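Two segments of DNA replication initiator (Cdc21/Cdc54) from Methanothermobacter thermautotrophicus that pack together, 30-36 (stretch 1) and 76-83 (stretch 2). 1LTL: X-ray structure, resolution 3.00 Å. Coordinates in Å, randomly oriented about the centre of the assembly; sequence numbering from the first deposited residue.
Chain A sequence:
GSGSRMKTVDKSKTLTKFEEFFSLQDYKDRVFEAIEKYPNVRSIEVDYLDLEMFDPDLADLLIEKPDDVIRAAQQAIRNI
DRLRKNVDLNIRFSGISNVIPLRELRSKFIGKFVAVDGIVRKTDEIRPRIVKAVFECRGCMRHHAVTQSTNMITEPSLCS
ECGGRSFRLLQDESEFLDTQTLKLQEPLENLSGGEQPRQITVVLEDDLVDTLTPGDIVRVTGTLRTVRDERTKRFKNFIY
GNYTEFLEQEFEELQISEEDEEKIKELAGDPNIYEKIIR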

ATOM      1  N   ARG A  30     -27.973   4.144  53.468  1.00105.78           N
ATOM      2  CA  ARG A  30     -28.290   5.089  52.397  1.00104.12           C
ATOM      3  C   ARG A  30     -27.995   4.450  51.051  1.00101.85           C
ATOM      4  O   ARG A  30     -28.759   4.585  50.100  1.00100.91           O
ATOM      5  N   VAL A  31     -26.874   3.749  50.986  1.00 99.99           N
ATOM      6  CA  VAL A  31     -26.463   3.093  49.766  1.00 99.25           C
ATOM      7  C   VAL A  31     -27.455   2.041  49.317  1.00 99.49           C
ATOM      8  O   VAL A  31     -27.819   1.981  48.144  1.00 99.49           O
ATOM      9  N   PHE A  32     -27.885   1.199  50.248  1.00100.09           N
ATOM     10  CA  PHE A  32     -28.833   0.142  49.920  1.00100.38           C
ATOM     11  C   PHE A  32     -30.188   0.687  49.494  1.00 99.25           C
ATOM     12  O   PHE A  32     -30.816   0.154  48.580  1.00 98.61           O
ATOM     13  N   GLU A  33     -30.634   1.750  50.154  1.00 98.42           N
ATOM     14  CA  GLU A  33     -31.922   2.347  49.832  1.00 98.31           C
ATOM     15  C   GLU A  33     -31.904   2.901  48.421  1.00 98.30           C
ATOM     16  O   GLU A  33     -32.910   2.870  47.705  1.00 98.26           O
ATOM     17  N   ALA A  34     -30.744   3.416  48.030  1.00 97.95           N
ATOM     18  CA  ALA A  34     -30.573   3.974  46.703  1.00 96.77           C
ATOM     19  C   ALA A  34     -30.519   2.830  45.702  1.00 96.48           C
ATOM     20  O   ALA A  34     -31.315   2.782  44.769  1.00 96.87           O
ATOM     21  N   ILE A  35     -29.590   1.900  45.897  1.00 95.93           N
ATOM     22  CA  ILE A  35     -29.486   0.772  44.986  1.00 96.21           C
ATOM     23  C   ILE A  35     -30.873   0.168  44.826  1.00 96.72           C
ATOM     24  O   ILE A  35     -31.218  -0.365  43.774  1.00 96.84           O
ATOM     25  N   GLU A  36     -31.661   0.269  45.889  1.00 97.54           N
ATOM     26  CA  GLU A  36     -33.016  -0.262  45.918  1.00 98.75           C
ATOM     27  C   GLU A  36     -33.950   0.507  44.982  1.00 98.47           C
ATOM     28  O   GLU A  36     -34.587  -0.081  44.100  1.00 98.64           O
ATOM     29  N   ALA A  76     -16.762   1.426  44.197  1.00 70.50           N
ATOM     30  CA  ALA A  76     -16.886   0.878  45.530  1.00 71.30           C
ATOM     31  C   ALA A  76     -18.331   0.436  45.733  1.00 71.65           C
ATOM     32  O   ALA A  76     -18.591  -0.734  46.007  1.00 72.57           O
ATOM     33  N   ILE A  77     -19.269   1.366  45.586  1.00 71.31           N
ATOM     34  CA  ILE A  77     -20.678   1.040  45.747  1.00 71.79           C
ATOM     35  C   ILE A  77     -21.065  -0.135  44.863  1.00 73.99           C
ATOM     36  O   ILE A  77     -21.773  -1.042  45.282  1.00 74.11           O
ATOM     37  N   ARG A  78     -20.575  -0.121  43.637  1.00 77.59           N
ATOM     38  CA  ARG A  78     -20.858  -1.181  42.683  1.00 81.38           C
ATOM     39  C   ARG A  78     -20.297  -2.513  43.202  1.00 83.35           C
ATOM     40  O   ARG A  78     -20.731  -3.585  42.781  1.00 82.82           O
ATOM     41  N   ASN A  79     -19.342  -2.434  44.129  1.00 86.57           N
ATOM     42  CA  ASN A  79     -18.721  -3.627  44.720  1.00 90.00           C
ATOM     43  C   ASN A  79     -19.303  -3.981  46.085  1.00 92.76           C
ATOM     44  O   ASN A  79     -18.783  -4.862  46.770  1.00 92.76           O
ATOM     45  N   ILE A  80     -20.364  -3.287  46.489  1.00 96.60           N
ATOM     46  CA  ILE A  80     -20.989  -3.554  47.783  1.00100.86           C
ATOM     47  C   ILE A  80     -22.364  -4.210  47.679  1.00104.23           C
ATOM     48  O   ILE A  80     -22.595  -5.263  48.278  1.00104.96           O
ATOM     49  N   ASP A  81     -23.273  -3.594  46.926  1.00107.54           N
ATOM     50  CA  ASP A  81     -24.632  -4.115  46.792  1.00110.64           C
ATOM     51  C   ASP A  81     -24.704  -5.634  46.654  1.00111.99           C
ATOM     52  O   ASP A  81     -23.910  -6.263  45.943  1.00111.87           O
ATOM     53  N   ARG A  82     -25.678  -6.208  47.352  1.00113.69           N
ATOM     54  CA  ARG A  82     -25.899  -7.647  47.368  1.00115.10           C
ATOM     55  C   ARG A  82     -26.271  -8.246  46.007  1.00115.31           C
ATOM     56  O   ARG A  82     -25.679  -9.242  45.578  1.00115.03           O
ATOM     57  N   LEU A  83     -27.236  -7.628  45.328  1.00115.46           N
ATOM     58  CA  LEU A  83     -27.709  -8.114  44.030  1.00115.95           C
ATOM     59  C   LEU A  83     -26.808  -7.852  42.814  1.00116.14           C
ATOM     60  O   LEU A  83     -27.151  -8.251  41.698  1.00116.17           O
TER

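Which side chains build the apolar heart of the contact? Stretch 1 is a helical segment, and Val 31 and Ile 35, one turn apart, both point toward stretch 2. Val 31 is in the t rotamer and meets Ile 77, with its CG1 lying 3.8 Å from CG2 of Ile 77. Ile 77 points toward stretch 1 as well, and its m, t conformation leaves CG2 directed at the helix. The same methyl also takes a second neighbour: CD1 of Ile 35 stands 4.3 Å from CG2 of Ile 77. One methyl group is thus shared by two residues a turn apart, which ties that side of the helix to Ile 77.

How does the aromatic ring of Phe 32 take part? Its CA-to-CB bond points sideways, yet with chi1 at -81° (m) and chi2 at 85° the ring reaches across to the loop. There CE1 of Phe 32 lies 4.2 Å from CG2 of Ile 80, a residue that points toward the helix in an m, t rotamer. At another place on the ring, CE2 of Phe 32 comes within 3.5 Å of CG of Arg 82, which sits at the ring edge, near its plane. Phe 32 therefore touches two loop residues, and it has the largest area covered by the other stretch of any residue here.

What do Asp 81 and Arg 82 contribute? Their closest contacts are made by carbon atoms. Asp 81 meets the helix through its CB, 3.2 Å from CD1 of Ile 35, a tight approach for two carbon atoms. Ile 35 gets there in an m, t conformation, while the p rotamer of Asp 81 carries the carboxylate away from that methyl. Arg 82 has an m, t, t side chain whose aliphatic part runs past Phe 32.

Does any polar bond join the two stretches? No hydrogen bond or salt bridge crosses between them, so the packing rests on van der Waals contact. The polar bonds seen here lie within each stretch. On the exposed side of the helix, out of reach of stretch 2, NH2 of Arg 30 forms a salt bridge with OE1 of Glu 33 at 3.6 Å. The backbone supports the packing residues too: N of Ile 35 donates to O of Val 31 at 2.9 Å, holding these two inward-pointing residues one turn apart, and N of Ile 80 donates to O of Ile 77 at 2.9 Å, helping to shape the turn that presents both isoleucines to the helix.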

ATOM      1  CB  ARG A  30     -27.458   6.363  52.534  1.00106.15           C
ATOM      2  CG  ARG A  30     -26.866   6.592  53.909  1.00108.94           C
ATOM      3  CD  ARG A  30     -27.786   7.339  54.870  1.00111.55           C
ATOM      4  NE  ARG A  30     -28.974   6.600  55.308  1.00113.53           N
ATOM      5  CZ  ARG A  30     -30.145   6.608  54.673  1.00114.08           C
ATOM      6  NH1 ARG A  30     -30.284   7.315  53.558  1.00114.20           N
ATOM      7  NH2 ARG A  30     -31.186   5.940  55.170  1.00113.62           N
ATOM      8  CB  VAL A  31     -25.114   2.421  49.947  1.00 98.84           C
ATOM      9  CG1 VAL A  31     -24.677   1.788  48.649  1.00 98.66           C
ATOM     10  CG2 VAL A  31     -24.101   3.436  50.424  1.00 98.72           C
ATOM     11  CB  PHE A  32     -29.018  -0.817  51.105  1.00102.76           C
ATOM     12  CG  PHE A  32     -27.933  -1.859  51.229  1.00104.83           C
ATOM     13  CD1 PHE A  32     -26.739  -1.572  51.893  1.00105.60           C
ATOM     14  CD2 PHE A  32     -28.109  -3.133  50.684  1.00105.80           C
ATOM     15  CE1 PHE A  32     -25.735  -2.536  52.013  1.00106.58           C
ATOM     16  CE2 PHE A  32     -27.114  -4.106  50.796  1.00106.80           C
ATOM     17  CZ  PHE A  32     -25.923  -3.808  51.463  1.00107.10           C
ATOM     18  CB  GLU A  33     -32.245   3.469  50.805  1.00 98.55           C
ATOM     19  CG  GLU A  33     -33.646   4.009  50.644  1.00 99.42           C
ATOM     20  CD  GLU A  33     -33.941   5.117  51.622  1.00100.23           C
ATOM     21  OE1 GLU A  33     -33.673   4.924  52.832  1.00100.45           O
ATOM     22  OE2 GLU A  33     -34.443   6.177  51.183  1.00100.36           O
ATOM     23  CB  ALA A  34     -29.302   4.787  46.644  1.00 96.65           C
ATOM     24  CB  ILE A  35     -28.547  -0.312  45.530  1.00 96.03           C
ATOM     25  CG1 ILE A  35     -27.189   0.297  45.865  1.00 95.17           C
ATOM     26  CG2 ILE A  35     -28.390  -1.426  44.498  1.00 96.43           C
ATOM     27  CD1 ILE A  35     -26.321  -0.590  46.717  1.00 94.54           C
ATOM     28  CB  GLU A  36     -33.553  -0.213  47.363  1.00100.39           C
ATOM     29  CG  GLU A  36     -34.968  -0.793  47.592  1.00102.06           C
ATOM     30  CD  GLU A  36     -35.049  -2.315  47.445  1.00102.89           C
ATOM     31  OE1 GLU A  36     -34.315  -3.032  48.163  1.00103.15           O
ATOM     32  OE2 GLU A  36     -35.858  -2.795  46.615  1.00102.64           O
ATOM     33  CB  ALA A  76     -16.486   1.913  46.565  1.00 71.93           C
ATOM     34  CB  ILE A  77     -21.565   2.237  45.403  1.00 69.70           C
ATOM     35  CG1 ILE A  77     -21.422   3.294  46.491  1.00 68.64           C
ATOM     36  CG2 ILE A  77     -23.008   1.803  45.262  1.00 67.74           C
ATOM     37  CD1 ILE A  77     -22.329   4.476  46.298  1.00 69.26           C
ATOM     38  CB  ARG A  78     -20.235  -0.789  41.340  1.00 82.52           C
ATOM     39  CG  ARG A  78     -20.747  -1.530  40.125  1.00 84.62           C
ATOM     40  CD  ARG A  78     -20.296  -0.803  38.859  1.00 85.90           C
ATOM     41  NE  ARG A  78     -20.981   0.483  38.696  1.00 87.10           N
ATOM     42  CZ  ARG A  78     -20.390   1.616  38.318  1.00 86.59           C
ATOM     43  NH1 ARG A  78     -19.085   1.638  38.066  1.00 85.52           N
ATOM     44  NH2 ARG A  78     -21.109   2.727  38.184  1.00 84.59           N
ATOM     45  CB  ASN A  79     -17.205  -3.433  44.886  1.00 89.60           C
ATOM     46  CG  ASN A  79     -16.417  -3.786  43.629  1.00 89.31           C
ATOM     47  OD1 ASN A  79     -16.991  -4.147  42.599  1.00 89.05           O
ATOM     48  ND2 ASN A  79     -15.089  -3.679  43.713  1.00 87.73           N
ATOM     49  CB  ILE A  80     -21.141  -2.259  48.632  1.00100.26           C
ATOM     50  CG1 ILE A  80     -19.786  -1.875  49.237  1.00100.31           C
ATOM     51  CG2 ILE A  80     -22.180  -2.455  49.733  1.00 98.95           C
ATOM     52  CD1 ILE A  80     -19.851  -0.656  50.131  1.00100.64           C
ATOM     53  CB  ASP A  81     -25.375  -3.441  45.622  1.00111.96           C
ATOM     54  CG  ASP A  81     -24.817  -3.813  44.257  1.00113.53           C
ATOM     55  OD1 ASP A  81     -25.595  -3.701  43.277  1.00112.37           O
ATOM     56  OD2 ASP A  81     -23.625  -4.198  44.155  1.00115.96           O
ATOM     57  CB  ARG A  82     -26.990  -7.996  48.399  1.00116.25           C
ATOM     58  CG  ARG A  82     -26.727  -7.481  49.816  1.00117.57           C
ATOM     59  CD  ARG A  82     -27.713  -8.087  50.810  1.00118.93           C
ATOM     60  NE  ARG A  82     -27.419  -7.707  52.195  1.00119.42           N
ATOM     61  CZ  ARG A  82     -27.916  -8.331  53.263  1.00119.26           C
ATOM     62  NH1 ARG A  82     -28.729  -9.369  53.107  1.00119.36           N
ATOM     63  NH2 ARG A  82     -27.600  -7.922  54.482  1.00118.65           N
ATOM     64  CB  LEU A  83     -29.111  -7.552  43.742  1.00116.42           C
ATOM     65  CG  LEU A  83     -30.299  -8.028  44.593  1.00117.15           C
ATOM     66  CD1 LEU A  83     -31.547  -7.247  44.195  1.00117.32           C
ATOM     67  CD2 LEU A  83     -30.526  -9.524  44.402  1.00116.99           C
TER